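Local coordinates for UDP-N-acetylglucosamine 4-epimerase (Bacillus cereus, PDB 3M2P), which probably interconverts UDP-N-acetylglucosamine and its C4 epimer, UDP-N-acetylgalactosamine, at residues Q215-G225 and M265-F276. Residues are numbered along the deposited sequence; the frame is centred on the assembly and turned at random.
Sequences QEKVSGTFNIG and MDSSKAKELLDF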
loop_
_atom_site.group_PDB
_atom_site.type_symbol
_atom_site.label_atom_id
_atom_site.label_comp_id
_atom_site.label_asym_id
_atom_site.label_seq_id
_atom_site.Cartn_x
_atom_site.Cartn_y
_atom_site.Cartn_z
ATOM N N GLN A 215 -5.953 -17.004 18.230
ATOM C CA GLN A 215 -7.196 -16.879 17.479
ATOM C C GLN A 215 -7.019 -17.469 16.086
ATOM O O GLN A 215 -7.057 -16.753 15.085
ATOM C CB GLN A 215 -7.650 -15.423 17.387
ATOM C CG GLN A 215 -7.621 -14.673 18.705
ATOM C CD GLN A 215 -8.484 -15.304 19.772
ATOM O OE1 GLN A 215 -9.545 -15.851 19.487
ATOM N NE2 GLN A 215 -8.034 -15.225 21.013
ATOM N N GLU A 216 -6.857 -18.787 16.031
ATOM C CA GLU A 216 -6.453 -19.452 14.808
ATOM C C GLU A 216 -7.409 -19.288 13.631
ATOM O O GLU A 216 -7.020 -19.478 12.477
ATOM C CB GLU A 216 -6.162 -20.919 15.080
ATOM C CG GLU A 216 -7.336 -21.730 15.520
ATOM C CD GLU A 216 -6.904 -23.113 15.975
ATOM O OE1 GLU A 216 -5.692 -23.285 16.261
ATOM O OE2 GLU A 216 -7.763 -24.023 16.044
ATOM N N LYS A 217 -8.654 -18.931 13.909
ATOM C CA LYS A 217 -9.623 -18.733 12.834
ATOM C C LYS A 217 -9.934 -17.259 12.595
ATOM O O LYS A 217 -10.687 -16.922 11.678
ATOM C CB LYS A 217 -10.911 -19.510 13.107
ATOM C CG LYS A 217 -10.957 -20.885 12.473
ATOM C CD LYS A 217 -10.035 -21.869 13.165
ATOM C CE LYS A 217 -10.240 -23.283 12.623
ATOM N NZ LYS A 217 -9.773 -24.334 13.587
ATOM N N VAL A 218 -9.357 -16.390 13.424
ATOM C CA VAL A 218 -9.494 -14.946 13.247
ATOM C C VAL A 218 -8.678 -14.477 12.038
ATOM O O VAL A 218 -7.566 -14.959 11.795
ATOM C CB VAL A 218 -9.061 -14.163 14.521
ATOM C CG1 VAL A 218 -8.720 -12.722 14.192
ATOM C CG2 VAL A 218 -10.151 -14.194 15.557
ATOM N N SER A 219 -9.244 -13.555 11.269
ATOM C CA SER A 219 -8.504 -12.923 10.198
ATOM C C SER A 219 -8.895 -11.464 10.167
ATOM O O SER A 219 -10.087 -11.142 10.158
ATOM C CB SER A 219 -8.768 -13.603 8.847
ATOM O OG SER A 219 -10.027 -13.254 8.288
ATOM N N GLY A 220 -7.888 -10.592 10.176
ATOM C CA GLY A 220 -8.080 -9.153 10.137
ATOM C C GLY A 220 -6.809 -8.315 10.311
ATOM O O GLY A 220 -5.689 -8.773 10.088
ATOM N N THR A 221 -6.990 -7.066 10.723
ATOM C CA THR A 221 -5.854 -6.177 10.924
ATOM C C THR A 221 -5.857 -5.426 12.273
ATOM O O THR A 221 -6.827 -4.759 12.637
ATOM C CB THR A 221 -5.717 -5.246 9.732
ATOM O OG1 THR A 221 -5.505 -6.060 8.576
ATOM C CG2 THR A 221 -4.534 -4.315 9.903
ATOM N N PHE A 222 -4.758 -5.554 13.009
ATOM C CA PHE A 222 -4.677 -4.999 14.347
ATOM C C PHE A 222 -3.447 -4.097 14.579
ATOM O O PHE A 222 -2.343 -4.438 14.161
ATOM C CB PHE A 222 -4.666 -6.134 15.362
ATOM C CG PHE A 222 -5.693 -7.197 15.099
ATOM C CD1 PHE A 222 -5.394 -8.281 14.296
ATOM C CD2 PHE A 222 -6.943 -7.130 15.680
ATOM C CE1 PHE A 222 -6.321 -9.255 14.070
ATOM C CE2 PHE A 222 -7.884 -8.110 15.449
ATOM C CZ PHE A 222 -7.572 -9.169 14.652
ATOM N N ASN A 223 -3.645 -2.955 15.245
ATOM C CA ASN A 223 -2.526 -2.144 15.710
ATOM C C ASN A 223 -1.944 -2.827 16.930
ATOM O O ASN A 223 -2.676 -3.144 17.865
ATOM C CB ASN A 223 -2.979 -0.742 16.128
ATOM C CG ASN A 223 -3.511 0.079 14.981
ATOM O OD1 ASN A 223 -4.202 1.079 15.189
ATOM N ND2 ASN A 223 -3.197 -0.327 13.767
ATOM N N ILE A 224 -0.640 -3.062 16.936
ATOM C CA ILE A 224 0.009 -3.529 18.153
ATOM C C ILE A 224 0.941 -2.452 18.708
ATOM O O ILE A 224 2.147 -2.468 18.461
ATOM C CB ILE A 224 0.789 -4.851 17.964
ATOM C CG1 ILE A 224 -0.072 -5.915 17.272
ATOM C CG2 ILE A 224 1.282 -5.350 19.310
ATOM C CD1 ILE A 224 -1.216 -6.461 18.112
ATOM N N GLY A 225 0.363 -1.509 19.452
ATOM C CA GLY A 225 1.123 -0.471 20.125
ATOM C C GLY A 225 1.356 -0.780 21.593
ATOM O O GLY A 225 0.828 -1.753 22.126
HETATM N N MSE A 265 -0.503 4.860 18.055
HETATM C CA MSE A 265 -1.765 4.226 17.710
HETATM C C MSE A 265 -2.644 3.941 18.898
HETATM O O MSE A 265 -2.184 3.741 20.017
HETATM C CB MSE A 265 -1.531 2.896 16.997
HETATM C CG MSE A 265 -0.780 2.994 15.700
HETATM SE SE MSE A 265 -0.120 1.245 15.170
HETATM C CE MSE A 265 0.829 0.770 16.825
ATOM N N ASP A 266 -3.931 3.877 18.597
ATOM C CA ASP A 266 -4.952 3.364 19.480
ATOM C C ASP A 266 -4.986 1.841 19.321
ATOM O O ASP A 266 -5.253 1.330 18.233
ATOM C CB ASP A 266 -6.268 3.991 19.045
ATOM C CG ASP A 266 -7.443 3.433 19.770
ATOM O OD1 ASP A 266 -7.233 2.541 20.611
ATOM O OD2 ASP A 266 -8.576 3.886 19.492
ATOM N N SER A 267 -4.691 1.104 20.386
ATOM C CA SER A 267 -4.653 -0.357 20.279
ATOM C C SER A 267 -5.826 -1.072 20.966
ATOM O O SER A 267 -5.712 -2.241 21.355
ATOM C CB SER A 267 -3.322 -0.899 20.794
ATOM O OG SER A 267 -2.253 -0.420 20.005
ATOM N N SER A 268 -6.942 -0.360 21.109
ATOM C CA SER A 268 -8.176 -0.935 21.617
ATOM C C SER A 268 -8.432 -2.315 21.009
ATOM O O SER A 268 -8.416 -3.322 21.714
ATOM C CB SER A 268 -9.358 -0.027 21.282
ATOM O OG SER A 268 -9.161 1.282 21.771
ATOM N N LYS A 269 -8.667 -2.350 19.697
ATOM C CA LYS A 269 -9.027 -3.584 19.012
ATOM C C LYS A 269 -8.174 -4.774 19.443
ATOM O O LYS A 269 -8.700 -5.833 19.746
ATOM C CB LYS A 269 -8.952 -3.414 17.496
ATOM C CG LYS A 269 -9.639 -4.531 16.742
ATOM C CD LYS A 269 -9.111 -4.699 15.327
ATOM C CE LYS A 269 -9.939 -3.958 14.297
ATOM N NZ LYS A 269 -9.646 -4.463 12.934
ATOM N N ALA A 270 -6.859 -4.606 19.477
ATOM C CA ALA A 270 -5.988 -5.691 19.904
ATOM C C ALA A 270 -6.316 -6.109 21.333
ATOM O O ALA A 270 -6.229 -7.280 21.685
ATOM C CB ALA A 270 -4.528 -5.280 19.792
ATOM N N LYS A 271 -6.697 -5.141 22.154
ATOM C CA LYS A 271 -6.941 -5.383 23.571
ATOM C C LYS A 271 -8.188 -6.252 23.829
ATOM O O LYS A 271 -8.168 -7.137 24.688
ATOM C CB LYS A 271 -7.042 -4.039 24.294
ATOM C CG LYS A 271 -7.129 -4.102 25.803
ATOM C CD LYS A 271 -6.566 -2.818 26.407
ATOM C CE LYS A 271 -7.307 -2.433 27.672
ATOM N NZ LYS A 271 -7.507 -3.600 28.578
ATOM N N GLU A 272 -9.262 -6.011 23.077
ATOM C CA GLU A 272 -10.500 -6.764 23.253
ATOM C C GLU A 272 -10.573 -8.093 22.476
ATOM O O GLU A 272 -10.907 -9.127 23.062
ATOM C CB GLU A 272 -11.706 -5.895 22.915
ATOM C CG GLU A 272 -13.039 -6.529 23.324
ATOM C CD GLU A 272 -14.158 -6.162 22.373
ATOM O OE1 GLU A 272 -13.831 -5.752 21.230
ATOM O OE2 GLU A 272 -15.347 -6.282 22.763
ATOM N N LEU A 273 -10.274 -8.070 21.174
ATOM C CA LEU A 273 -10.293 -9.297 20.365
ATOM C C LEU A 273 -9.115 -10.226 20.622
ATOM O O LEU A 273 -9.289 -11.442 20.725
ATOM C CB LEU A 273 -10.382 -9.009 18.865
ATOM C CG LEU A 273 -11.717 -8.465 18.362
ATOM C CD1 LEU A 273 -12.747 -8.444 19.489
ATOM C CD2 LEU A 273 -11.541 -7.076 17.803
ATOM N N LEU A 274 -7.916 -9.670 20.716
ATOM C CA LEU A 274 -6.744 -10.501 20.966
ATOM C C LEU A 274 -6.455 -10.652 22.459
ATOM O O LEU A 274 -5.496 -11.328 22.838
ATOM C CB LEU A 274 -5.517 -9.960 20.222
ATOM C CG LEU A 274 -5.196 -10.554 18.846
ATOM C CD1 LEU A 274 -6.416 -10.629 17.931
ATOM C CD2 LEU A 274 -4.081 -9.782 18.187
ATOM N N ASP A 275 -7.299 -10.051 23.299
ATOM C CA ASP A 275 -7.059 -10.009 24.745
ATOM C C ASP A 275 -5.584 -9.687 24.989
ATOM O O ASP A 275 -4.919 -10.355 25.774
ATOM C CB ASP A 275 -7.423 -11.344 25.437
ATOM C CG ASP A 275 -8.825 -11.872 25.060
ATOM O OD1 ASP A 275 -9.842 -11.174 25.325
ATOM O OD2 ASP A 275 -8.906 -13.007 24.521
ATOM N N PHE A 276 -5.067 -8.676 24.293
ATOM C CA PHE A 276 -3.633 -8.381 24.343
ATOM C C PHE A 276 -3.266 -7.070 25.044
ATOM O O PHE A 276 -3.855 -6.018 24.787
ATOM C CB PHE A 276 -2.998 -8.392 22.944
ATOM C CG PHE A 276 -1.621 -7.786 22.917
ATOM C CD1 PHE A 276 -0.523 -8.503 23.374
ATOM C CD2 PHE A 276 -1.425 -6.481 22.481
ATOM C CE1 PHE A 276 0.744 -7.942 23.375
ATOM C CE2 PHE A 276 -0.156 -5.917 22.476
ATOM C CZ PHE A 276 0.926 -6.650 22.927
HETATM O O HOH W 1 -5.574 -14.309 22.622
#
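Ser267 OG meets the end of strand 220-224 through two backbone groups: it accepts from Gly225 N at 2.9 Å, with an N-H...O angle of 145°, and donates a weak, longer bond to Asn223 O. A serine hydroxyl suits this place, since it can give and take at once, just ahead of helix 268-273. Beside it the selenomethionine Met265, flexible and apolar, bends at its last torsion and lays CE 3.5 Å from Gly225 N, while its SE lies against Asn223 CB. Asp266 shapes the entry to the helix: its OD1 accepts from Ser268 N, forming an Asx turn, and from Ser268 OG.

Farther back along the strand, Lys269 CG stands anti to the backbone N (chi1 -166°), sending the chain toward the strand. Its CD passes the Phe222 ring, and the bend at chi3 brings NZ to Thr221 O at 2.9 Å, so one long chain supplies both apolar contact and a charged donor. The flat ring of Phe222 offers one face to a methyl of branched Leu274, CD1, in a CH-pi contact 3.9 Å from the centroid. Ala270, whose small side chain is consistent with the 7.0 Å approach of the helix and strand axes, touches Ile224 CD1 with CB. Two branches let Ile224 also meet Phe276: its CG2 touches CE2, the side chains crossing at about a right angle. Near the turn at Gln215, a water links Gln215 NE2 to Leu274 O.

The short helix crosses strand 220-224 at -110°. That strand runs parallel to strand 154-164 in the Rossmann-type sheet, and helix 202-212 packs against Ile224, Leu274 and Phe276.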